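Long-range contacts in serine-pyruvate aminotransferase (AgxT) (Sulfolobus solfataricus, PDB 3ZRP), which probably transfers amino groups from serine to pyruvate, and perhaps from alanine to glyoxylate, using pyridoxal 5'-phosphate as cofactor: residues A36-S40 and I249-A253; T300-L306 and K334-H340. One frame throughout, in Å; residues are numbered along the deposited sequence.

How the contacts relate
The two contacts follow one another along the chain, contact 1 closing before contact 2 opens, and lie on opposite sides of the chain's centre. Their own centres are 32 Å apart and their nearest atoms about 15 Å, so they do not touch. Contact 1 (36-40 with 249-253) packs two helices beside one edge of the seven-stranded sheet, at strands 55-60 and 197-202; contact 2 (300-306 with 334-340) pairs two strands of the small antiparallel sheet. Pyridoxal 5'-phosphate is a common landmark: the side chain of Arg-337 in contact 2 comes within about 7 Å of a bound cofactor, whereas that of Ile-249 in contact 1 stays about 12 Å from one.

Contact 1 of 2, residues A36-S40 and I249-A253; sequences ALAYS and ILQLA
Ala-36 and Ser-40 meet Ala-253 where helix 31-48 crosses helix 246-262, the local axes approaching to 8.4 Å with 47° between their N-to-C directions. The small residues let the backbones come close, Ser-40 CA lying 4.9 Å from Ala-253 CA. The methyl of Ala-36 fits between two side chains of the other helix: its CB touches Leu-250 CD2 at 3.6 Å and Ala-253 CB at 3.9 Å. Although the CB of Leu-250 leaves its helix away from the partner, one branch of the side chain, CD2, comes back to reach Ala-36. At the N-terminal end of segment 249-253, the CG2 branch of Ile-249 comes up against the backbone of Leu-37, with CG2 4.0 Å from Leu-37 CA.

Ser-40 makes the polar part of the interface without bonding across it. Its OG stands beside its own backbone N (chi1 -61°) and hydrogen-bonds at 3.0 Å to Ala-36 O, one turn back. That carbonyl also receives Ser-40 N, and the two donors approach from opposite faces of its plane. With its hydroxyl turned onto its own helix, Ser-40 meets its neighbour by plain packing, OG lying 3.3 Å from Ala-253 CA and its CB resting on the CD2 branch of Leu-252. At the margin the Tyr-39 ring meets the end of the segment obliquely, CE2 3.2 Å from Ala-253 O.

Ile-58 of strand 55-60 lies under Leu-37, Ser-40 and Leu-252, while Leu-197 and Leu-199 of the adjoining strand 197-202 receive Leu-252. A helix pair brought close by alanine and serine at one edge of the central mixed sheet is consistent with the helical layer of the large domain in fold-type I pyridoxal-phosphate enzymes.

Contact 2 of 2, residues T300-L306 and K334-H340; sequences TVTGVIL and KYFRIGH
The Phe-336 ring carries Val-304 over one face, a CH-pi contact with CB 4.0 Å from the ring centroid and 22° off its normal, while Leu-306 comes to the ring edge, CD1 to Phe-336 CD1 at 3.8 Å. The His-340 ring has the backbone of Thr-300 over one face, with Thr-300 C 3.3 Å above its plane near the rim, and the hydroxyl of Thr-302 at its edge. There Thr-302 OG1 and His-340 NE2 share a hydrogen bond of 2.7 Å. With CG between the backbone N and carbonyl carbon (chi1 39°), the imidazole is turned over the Thr-300 backbone and toward Thr-302. Replacing His-340 by alanine would remove the ring, and Thr-302 OG1 is likely to lose this partner and the Thr-300 backbone its packing on the imidazole face.

Gly-303 CA lies at the edge of the Tyr-335 ring, 3.9 Å from CD2. Strands 301-305 and 335-339 run antiparallel, their local axes at 154°, joined with their flanks by six backbone hydrogen bonds, including Val-304 N to Phe-336 O at 2.8 Å.

The side chains divide by face. Thr-302, Val-304, Phe-336 and Ile-338 point one way, Val-304 CG2 meeting Ile-338 CD1 at 3.7 Å, against helices 264-284 and 346-363. Val-301, Ile-305, Tyr-335 and Arg-337 point the other way. Tyr-335 OH bonds to Ser-139 O and Val-329 N. The sheet thus pairs a largely apolar helix-facing side with a side that carries the polar ends of Tyr-335 and Arg-337. Arg-337 spans from Pro-327 O on the neighbouring strand 326-327, through NE, to Thr-138 O in the cofactor site, through NH1. Thr-138 binds the cofactor, and the NH1 bond therefore ties strand 335-339 to the pyridoxal-phosphate site.

Contact 1 of 2, residues A36-S40 and I249-A253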
loop_
_atom_site.group_PDB
_atom_site.type_symbol
_atom_site.label_atom_id
_atom_site.label_comp_id
_atom_site.label_asym_id
_atom_site.label_seq_id
_atom_site.Cartn_x
_atom_site.Cartn_y
_atom_site.Cartn_z
ATOM N N ALA A 36 -15.196 -4.412 8.542
ATOM C CA ALA A 36 -14.867 -4.708 7.145
ATOM C C ALA A 36 -13.601 -5.572 7.084
ATOM O O ALA A 36 -13.518 -6.529 6.309
ATOM C CB ALA A 36 -14.685 -3.397 6.344
ATOM N N LEU A 37 -12.636 -5.253 7.938
ATOM C CA LEU A 37 -11.401 -6.020 8.028
ATOM C C LEU A 37 -11.679 -7.444 8.486
ATOM O O LEU A 37 -11.202 -8.385 7.868
ATOM C CB LEU A 37 -10.385 -5.341 8.951
ATOM C CG LEU A 37 -9.021 -6.052 9.124
ATOM C CD1 LEU A 37 -8.387 -6.439 7.795
ATOM C CD2 LEU A 37 -8.025 -5.196 9.928
ATOM N N ALA A 38 -12.458 -7.601 9.557
ATOM C CA ALA A 38 -12.834 -8.933 10.049
ATOM C C ALA A 38 -13.546 -9.758 8.976
ATOM O O ALA A 38 -13.272 -10.958 8.797
ATOM C CB ALA A 38 -13.720 -8.820 11.310
ATOM N N TYR A 39 -14.466 -9.113 8.274
ATOM C CA TYR A 39 -15.206 -9.771 7.217
ATOM C C TYR A 39 -14.299 -10.221 6.058
ATOM O O TYR A 39 -14.464 -11.317 5.507
ATOM C CB TYR A 39 -16.352 -8.884 6.728
ATOM C CG TYR A 39 -17.237 -9.584 5.734
ATOM C CD1 TYR A 39 -18.345 -10.342 6.168
ATOM C CD2 TYR A 39 -16.959 -9.538 4.369
ATOM C CE1 TYR A 39 -19.171 -11.002 5.245
ATOM C CE2 TYR A 39 -17.768 -10.191 3.450
ATOM C CZ TYR A 39 -18.870 -10.928 3.895
ATOM O OH TYR A 39 -19.658 -11.579 2.977
ATOM N N SER A 40 -13.352 -9.368 5.670
ATOM C CA SER A 40 -12.412 -9.731 4.608
ATOM C C SER A 40 -11.506 -10.882 5.024
ATOM O O SER A 40 -11.225 -11.783 4.223
ATOM C CB SER A 40 -11.594 -8.495 4.168
ATOM O OG SER A 40 -12.467 -7.514 3.671
ATOM N N ILE A 249 -9.892 -1.464 1.826
ATOM C CA ILE A 249 -10.351 -2.618 2.627
ATOM C C ILE A 249 -11.899 -2.674 2.701
ATOM O O ILE A 249 -12.494 -3.767 2.732
ATOM C CB ILE A 249 -9.726 -2.606 4.029
ATOM C CG1 ILE A 249 -8.231 -2.986 3.939
ATOM C CG2 ILE A 249 -10.415 -3.635 4.958
ATOM C CD1 ILE A 249 -7.404 -2.699 5.183
ATOM N N LEU A 250 -12.543 -1.509 2.745
ATOM C CA LEU A 250 -14.019 -1.440 2.663
ATOM C C LEU A 250 -14.497 -2.029 1.328
ATOM O O LEU A 250 -15.452 -2.825 1.285
ATOM C CB LEU A 250 -14.501 0.019 2.780
ATOM C CG LEU A 250 -14.240 0.789 4.094
ATOM C CD1 LEU A 250 -14.781 2.229 4.008
ATOM C CD2 LEU A 250 -14.828 0.053 5.262
ATOM N N GLN A 251 -13.836 -1.617 0.238
ATOM C CA GLN A 251 -14.138 -2.156 -1.089
ATOM C C GLN A 251 -13.930 -3.680 -1.123
ATOM O O GLN A 251 -14.778 -4.417 -1.650
ATOM C CB GLN A 251 -13.317 -1.431 -2.178
ATOM C CG GLN A 251 -13.730 0.035 -2.343
ATOM C CD GLN A 251 -12.737 0.899 -3.122
ATOM O OE1 GLN A 251 -11.538 0.874 -2.867
ATOM N NE2 GLN A 251 -13.249 1.698 -4.049
ATOM N N LEU A 252 -12.816 -4.145 -0.552
ATOM C CA LEU A 252 -12.513 -5.585 -0.466
ATOM C C LEU A 252 -13.625 -6.380 0.261
ATOM O O LEU A 252 -13.974 -7.484 -0.164
ATOM C CB LEU A 252 -11.125 -5.859 0.187
ATOM C CG LEU A 252 -10.704 -7.349 0.283
ATOM C CD1 LEU A 252 -10.568 -8.019 -1.115
ATOM C CD2 LEU A 252 -9.414 -7.564 1.093
ATOM N N ALA A 253 -14.166 -5.837 1.351
ATOM C CA ALA A 253 -15.215 -6.569 2.108
ATOM C C ALA A 253 -16.483 -6.781 1.261
ATOM O O ALA A 253 -17.153 -7.841 1.333
ATOM C CB ALA A 253 -15.549 -5.835 3.408
#

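Contact 2 of 2, residues T300-L306 and K334-H340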
loop_
_atom_site.group_PDB
_atom_site.type_symbol
_atom_site.label_atom_id
_atom_site.label_comp_id
_atom_site.label_asym_id
_atom_site.label_seq_id
_atom_site.Cartn_x
_atom_site.Cartn_y
_atom_site.Cartn_z
ATOM N N THR A 300 -7.662 -17.928 -16.043
ATOM C CA THR A 300 -7.623 -16.476 -15.826
ATOM C C THR A 300 -6.890 -15.719 -16.901
ATOM O O THR A 300 -7.196 -14.553 -17.130
ATOM C CB THR A 300 -7.001 -16.091 -14.444
ATOM O OG1 THR A 300 -5.655 -16.600 -14.369
ATOM C CG2 THR A 300 -7.835 -16.693 -13.332
ATOM N N VAL A 301 -5.911 -16.354 -17.542
ATOM C CA VAL A 301 -5.056 -15.700 -18.549
ATOM C C VAL A 301 -4.761 -16.671 -19.705
ATOM O O VAL A 301 -4.408 -17.829 -19.474
ATOM C CB VAL A 301 -3.676 -15.275 -17.964
ATOM C CG1 VAL A 301 -2.802 -14.614 -19.049
ATOM C CG2 VAL A 301 -3.840 -14.329 -16.774
ATOM N N THR A 302 -4.869 -16.186 -20.936
ATOM C CA THR A 302 -4.512 -16.964 -22.115
ATOM C C THR A 302 -3.618 -16.108 -22.989
ATOM O O THR A 302 -3.961 -14.980 -23.301
ATOM C CB THR A 302 -5.793 -17.367 -22.928
ATOM O OG1 THR A 302 -6.690 -18.084 -22.068
ATOM C CG2 THR A 302 -5.417 -18.264 -24.111
ATOM N N GLY A 303 -2.461 -16.649 -23.372
ATOM C CA GLY A 303 -1.537 -15.943 -24.265
ATOM C C GLY A 303 -1.843 -16.351 -25.699
ATOM O O GLY A 303 -2.094 -17.545 -25.980
ATOM N N VAL A 304 -1.826 -15.372 -26.608
ATOM C CA VAL A 304 -2.291 -15.585 -27.980
ATOM C C VAL A 304 -1.138 -15.252 -28.905
ATOM O O VAL A 304 -0.760 -14.100 -29.032
ATOM C CB VAL A 304 -3.563 -14.723 -28.323
ATOM C CG1 VAL A 304 -4.092 -15.036 -29.714
ATOM C CG2 VAL A 304 -4.697 -14.949 -27.282
ATOM N N ILE A 305 -0.553 -16.287 -29.513
ATOM C CA ILE A 305 0.574 -16.106 -30.422
ATOM C C ILE A 305 0.109 -15.473 -31.750
ATOM O O ILE A 305 -0.898 -15.900 -32.330
ATOM C CB ILE A 305 1.332 -17.440 -30.676
ATOM C CG1 ILE A 305 2.002 -17.927 -29.376
ATOM C CG2 ILE A 305 2.403 -17.259 -31.761
ATOM C CD1 ILE A 305 2.241 -19.424 -29.317
ATOM N N LEU A 306 0.839 -14.447 -32.178
ATOM C CA LEU A 306 0.651 -13.790 -33.475
ATOM C C LEU A 306 1.803 -14.110 -34.427
ATOM O O LEU A 306 2.964 -13.797 -34.144
ATOM C CB LEU A 306 0.531 -12.273 -33.306
ATOM C CG LEU A 306 -0.737 -11.775 -32.605
ATOM C CD1 LEU A 306 -0.648 -10.286 -32.320
ATOM C CD2 LEU A 306 -1.983 -12.109 -33.420
ATOM N N LYS A 334 5.953 -14.125 -29.496
ATOM C CA LYS A 334 5.345 -12.898 -30.009
ATOM C C LYS A 334 3.841 -13.073 -29.805
ATOM O O LYS A 334 3.209 -13.922 -30.447
ATOM C CB LYS A 334 5.694 -12.677 -31.488
ATOM C CG LYS A 334 5.314 -11.314 -32.031
ATOM C CD LYS A 334 5.788 -11.166 -33.472
ATOM C CE LYS A 334 5.062 -10.040 -34.201
ATOM N NZ LYS A 334 4.916 -10.311 -35.662
ATOM N N TYR A 335 3.275 -12.299 -28.882
ATOM C CA TYR A 335 1.916 -12.555 -28.413
ATOM C C TYR A 335 1.268 -11.382 -27.688
ATOM O O TYR A 335 1.935 -10.397 -27.345
ATOM C CB TYR A 335 1.893 -13.815 -27.516
ATOM C CG TYR A 335 2.501 -13.650 -26.117
ATOM C CD1 TYR A 335 3.836 -13.316 -25.946
ATOM C CD2 TYR A 335 1.718 -13.863 -24.964
ATOM C CE1 TYR A 335 4.406 -13.185 -24.660
ATOM C CE2 TYR A 335 2.268 -13.747 -23.678
ATOM C CZ TYR A 335 3.610 -13.406 -23.537
ATOM O OH TYR A 335 4.148 -13.258 -22.283
ATOM N N PHE A 336 -0.042 -11.494 -27.469
ATOM C CA PHE A 336 -0.751 -10.640 -26.519
ATOM C C PHE A 336 -1.506 -11.543 -25.556
ATOM O O PHE A 336 -1.635 -12.737 -25.787
ATOM C CB PHE A 336 -1.676 -9.612 -27.228
ATOM C CG PHE A 336 -2.891 -10.220 -27.886
ATOM C CD1 PHE A 336 -2.812 -10.750 -29.172
ATOM C CD2 PHE A 336 -4.115 -10.268 -27.219
ATOM C CE1 PHE A 336 -3.927 -11.326 -29.792
ATOM C CE2 PHE A 336 -5.243 -10.845 -27.829
ATOM C CZ PHE A 336 -5.144 -11.373 -29.124
ATOM N N ARG A 337 -1.992 -10.986 -24.459
ATOM C CA ARG A 337 -2.698 -11.779 -23.470
ATOM C C ARG A 337 -4.131 -11.336 -23.281
ATOM O O ARG A 337 -4.440 -10.140 -23.299
ATOM C CB ARG A 337 -1.983 -11.702 -22.128
ATOM C CG ARG A 337 -0.653 -12.444 -22.104
ATOM C CD ARG A 337 0.031 -12.220 -20.751
ATOM N NE ARG A 337 0.520 -10.847 -20.634
ATOM C CZ ARG A 337 0.908 -10.267 -19.499
ATOM N NH1 ARG A 337 0.860 -10.928 -18.349
ATOM N NH2 ARG A 337 1.379 -9.019 -19.504
ATOM N N ILE A 338 -4.996 -12.319 -23.055
ATOM C CA ILE A 338 -6.366 -12.068 -22.667
ATOM C C ILE A 338 -6.504 -12.366 -21.186
ATOM O O ILE A 338 -6.239 -13.473 -20.746
ATOM C CB ILE A 338 -7.376 -12.954 -23.467
ATOM C CG1 ILE A 338 -7.140 -12.853 -24.978
ATOM C CG2 ILE A 338 -8.820 -12.560 -23.129
ATOM C CD1 ILE A 338 -7.931 -13.916 -25.779
ATOM N N GLY A 339 -6.930 -11.372 -20.416
ATOM C CA GLY A 339 -7.267 -11.576 -19.031
ATOM C C GLY A 339 -8.742 -11.828 -18.930
ATOM O O GLY A 339 -9.532 -11.006 -19.404
ATOM N N HIS A 340 -9.125 -12.962 -18.342
ATOM C CA HIS A 340 -10.523 -13.340 -18.203
ATOM C C HIS A 340 -10.721 -13.810 -16.784
ATOM O O HIS A 340 -10.676 -14.986 -16.493
ATOM C CB HIS A 340 -10.966 -14.404 -19.247
ATOM C CG HIS A 340 -9.930 -15.469 -19.529
ATOM N ND1 HIS A 340 -9.715 -16.545 -18.688
ATOM C CD2 HIS A 340 -9.074 -15.627 -20.563
ATOM C CE1 HIS A 340 -8.759 -17.308 -19.195
ATOM N NE2 HIS A 340 -8.349 -16.774 -20.327
#